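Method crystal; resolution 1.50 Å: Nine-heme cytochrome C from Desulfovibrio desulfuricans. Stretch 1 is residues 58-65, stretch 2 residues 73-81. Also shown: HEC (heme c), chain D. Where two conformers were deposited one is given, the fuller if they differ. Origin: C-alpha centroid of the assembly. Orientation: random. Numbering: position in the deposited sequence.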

# COMPACT_ATOMS: atom_id res chain seq x y z
N SER A 58 20.08 12.60 -6.64
CA SER A 58 19.32 11.38 -6.95
C SER A 58 19.88 10.20 -6.18
O SER A 58 21.08 10.04 -6.01
N CYS A 59 18.96 9.36 -5.69
CA CYS A 59 19.37 8.18 -4.94
C CYS A 59 20.32 7.31 -5.73
O CYS A 59 21.25 6.72 -5.15
N SER A 60 20.12 7.17 -7.02
CA SER A 60 20.90 6.27 -7.84
C SER A 60 22.35 6.77 -7.98
O SER A 60 23.17 6.02 -8.50
N THR A 61 22.61 7.99 -7.54
CA THR A 61 24.03 8.38 -7.59
C THR A 61 24.86 7.51 -6.65
O THR A 61 26.07 7.31 -6.84
N CYS A 62 24.20 6.98 -5.63
CA CYS A 62 24.89 6.10 -4.68
C CYS A 62 24.38 4.67 -4.69
O CYS A 62 25.09 3.72 -4.40
N HIS A 63 23.10 4.51 -5.02
CA HIS A 63 22.42 3.23 -4.97
C HIS A 63 22.14 2.79 -6.40
O HIS A 63 21.08 3.03 -6.95
N THR A 64 23.11 2.11 -6.99
CA THR A 64 22.89 1.58 -8.35
C THR A 64 22.40 0.15 -8.31
O THR A 64 22.35 -0.48 -7.24
N VAL A 65 22.01 -0.36 -9.46
CA VAL A 65 21.46 -1.71 -9.51
C VAL A 65 22.38 -2.75 -8.87
O VAL A 65 21.90 -3.59 -8.12
N TYR A 73 27.31 -0.16 -1.01
CA TYR A 73 26.90 -1.29 -1.84
C TYR A 73 25.46 -1.70 -1.60
O TYR A 73 24.99 -2.78 -1.94
N ILE A 74 24.71 -0.80 -0.93
CA ILE A 74 23.26 -1.04 -0.79
C ILE A 74 22.66 -0.80 -2.17
O ILE A 74 22.86 0.29 -2.73
N THR A 75 21.96 -1.76 -2.73
CA THR A 75 21.58 -1.64 -4.12
C THR A 75 20.28 -0.80 -4.26
O THR A 75 19.63 -0.45 -3.29
N LEU A 76 19.97 -0.50 -5.51
CA LEU A 76 18.75 0.23 -5.85
C LEU A 76 17.54 -0.51 -5.34
O LEU A 76 16.61 0.06 -4.75
N ASP A 77 17.53 -1.82 -5.55
CA ASP A 77 16.43 -2.67 -5.09
C ASP A 77 16.21 -2.47 -3.61
O ASP A 77 15.12 -2.27 -3.07
N ARG A 78 17.24 -2.49 -2.78
CA ARG A 78 17.18 -2.36 -1.34
C ARG A 78 16.76 -0.96 -0.96
O ARG A 78 15.86 -0.81 -0.12
N ALA A 79 17.36 0.04 -1.61
CA ALA A 79 17.05 1.42 -1.26
C ALA A 79 15.58 1.78 -1.51
O ALA A 79 15.02 2.61 -0.76
N MET A 80 14.98 1.19 -2.55
CA MET A 80 13.63 1.60 -2.90
C MET A 80 12.57 0.76 -2.21
O MET A 80 11.45 1.23 -2.01
N HIS A 81 12.89 -0.48 -1.84
CA HIS A 81 11.87 -1.38 -1.34
C HIS A 81 12.12 -1.96 0.06
O HIS A 81 11.25 -2.71 0.53

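Packing of the heme-binding segment 58-65 against segment 73-81 of the nine-heme cytochrome c. His 63 covers the most surface and points toward the second stretch, with chi1 m (-62°). His 63 NE2 binds the heme iron (HEC FE) at 2.0 Å; a further ligand comes from elsewhere in the structure. At the ring edge, His 63 ND1 donates a nearly straight hydrogen bond to Ile 74 O (2.9 Å), so both ring nitrogens are engaged. Ala 79, also pointing toward its partner, lays CB over one face of the His 63 ring, 3.8 Å from its centroid in a CH-pi contact. Ile 74 (m, m) brings CG2 to 3.5 Å from His 63 CE1. Leu 76 (t, p) comes next: its CD1 lies 3.5 Å from His 63 O, which finds no polar partner, and its CD2 meets Val 65 CG2 (chi1 t) at 4.0 Å. Leu 76 N donates to Thr 64 O (2.9 Å), tying the helix start to the loop. Met 80 (m, m, chi3 130°) curls inward, CE reaching Cys 59 CB at 3.5 Å. Cys 59 and Cys 62, both m, bond covalently through SG to HEC CAB and CAC, 1.8 Å each. Water 1 bridges Cys 62 O and Ile 74 O, 2.7 Å from each. Arg 78 reaches the heme instead, its NE donating to HEC O2A (2.7 Å).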

# COMPACT_ATOMS: atom_id res chain seq x y z
CB SER A 58 19.31 11.22 -8.45
OG SER A 58 20.50 10.68 -8.95
CB CYS A 59 18.16 7.33 -4.52
SG CYS A 59 16.73 8.25 -3.91
CB SER A 60 20.34 6.06 -9.25
OG SER A 60 19.98 7.30 -9.86
CB THR A 61 24.32 9.83 -7.19
OG1 THR A 61 23.97 10.05 -5.84
CG2 THR A 61 23.50 10.75 -8.07
CB CYS A 62 24.72 6.70 -3.28
SG CYS A 62 25.49 8.32 -3.10
CB HIS A 63 21.11 3.27 -4.18
CG HIS A 63 21.26 3.63 -2.74
ND1 HIS A 63 21.89 2.82 -1.82
CD2 HIS A 63 20.85 4.70 -2.03
CE1 HIS A 63 21.85 3.38 -0.63
NE2 HIS A 63 21.22 4.56 -0.70
CB THR A 64 24.21 1.65 -9.15
OG1 THR A 64 25.20 1.04 -8.32
CG2 THR A 64 24.64 3.08 -9.40
CB VAL A 65 21.11 -2.14 -10.95
CG1 VAL A 65 20.72 -3.61 -10.93
CG2 VAL A 65 20.00 -1.24 -11.54
CB TYR A 73 27.85 -2.49 -1.59
CG TYR A 73 29.21 -2.12 -2.16
CD1 TYR A 73 30.17 -1.46 -1.41
CD2 TYR A 73 29.51 -2.43 -3.47
CE1 TYR A 73 31.40 -1.14 -1.96
CE2 TYR A 73 30.74 -2.10 -4.02
CZ TYR A 73 31.69 -1.46 -3.26
OH TYR A 73 32.90 -1.13 -3.83
CB ILE A 74 22.71 -0.10 0.27
CG1 ILE A 74 23.18 -0.48 1.70
CG2 ILE A 74 21.20 0.04 0.23
CD1 ILE A 74 22.54 -1.75 2.21
CB THR A 75 21.33 -2.98 -4.82
OG1 THR A 75 20.31 -3.67 -4.13
CG2 THR A 75 22.54 -3.92 -4.73
CB LEU A 76 18.74 0.39 -7.37
CG LEU A 76 17.62 1.24 -7.97
CD1 LEU A 76 17.63 2.66 -7.43
CD2 LEU A 76 17.74 1.28 -9.48
CB ASP A 77 16.73 -4.14 -5.44
CG ASP A 77 15.84 -5.15 -4.77
OD1 ASP A 77 14.63 -4.89 -4.69
OD2 ASP A 77 16.26 -6.23 -4.32
CB ARG A 78 18.53 -2.74 -0.73
CG ARG A 78 18.56 -2.59 0.78
CD ARG A 78 17.78 -3.68 1.46
NE ARG A 78 17.81 -3.46 2.91
CZ ARG A 78 16.98 -4.06 3.73
NH1 ARG A 78 16.07 -4.90 3.31
NH2 ARG A 78 17.12 -3.76 5.02
CB ALA A 79 17.96 2.33 -2.06
CB MET A 80 13.50 1.49 -4.41
CG MET A 80 14.51 2.37 -5.16
SD MET A 80 14.25 4.13 -4.84
CE MET A 80 15.88 4.66 -4.41
CB HIS A 81 11.76 -2.54 -2.30
CG HIS A 81 11.64 -2.29 -3.75
ND1 HIS A 81 12.75 -2.56 -4.52
CD2 HIS A 81 10.68 -1.92 -4.63
CE1 HIS A 81 12.47 -2.33 -5.79
NE2 HIS A 81 11.22 -1.94 -5.89
FE HEC D . 20.83 5.81 0.84
CHA HEC D . 21.48 3.42 3.18
CHB HEC D . 17.57 4.82 0.67
CHC HEC D . 20.17 8.41 -1.28
CHD HEC D . 24.16 6.50 0.64
NA HEC D . 19.76 4.41 1.73
C1A HEC D . 20.19 3.50 2.71
C2A HEC D . 19.07 2.69 3.14
C3A HEC D . 18.00 3.05 2.39
C4A HEC D . 18.41 4.14 1.54
CMA HEC D . 16.58 2.49 2.46
CAA HEC D . 19.06 1.67 4.29
CBA HEC D . 19.34 0.25 3.76
CGA HEC D . 19.37 -0.76 4.91
O1A HEC D . 19.50 -0.36 6.10
O2A HEC D . 19.23 -1.96 4.58
NB HEC D . 19.23 6.52 -0.07
C1B HEC D . 17.97 5.94 -0.04
C2B HEC D . 17.05 6.75 -0.84
C3B HEC D . 17.75 7.74 -1.39
C4B HEC D . 19.13 7.60 -0.92
CMB HEC D . 15.54 6.44 -0.95
CAB HEC D . 17.31 8.88 -2.32
CBB HEC D . 16.11 9.62 -1.70
NC HEC D . 21.94 7.23 -0.05
C1C HEC D . 21.50 8.18 -0.95
C2C HEC D . 22.62 8.93 -1.52
C3C HEC D . 23.74 8.37 -0.99
C4C HEC D . 23.32 7.33 -0.09
CMC HEC D . 22.44 10.06 -2.54
CAC HEC D . 25.22 8.67 -1.34
CBC HEC D . 25.61 10.14 -1.13
ND HEC D . 22.46 5.22 1.83
C1D HEC D . 23.75 5.63 1.61
C2D HEC D . 24.63 5.00 2.58
C3D HEC D . 23.88 4.20 3.34
C4D HEC D . 22.53 4.23 2.80
CMD HEC D . 26.13 5.32 2.64
CAD HEC D . 24.26 3.38 4.61
CBD HEC D . 24.02 4.33 5.81
CGD HEC D . 24.01 3.66 7.17
O1D HEC D . 23.71 4.36 8.17
O2D HEC D . 24.30 2.44 7.18
O HOH W 1 25.27 1.16 -3.72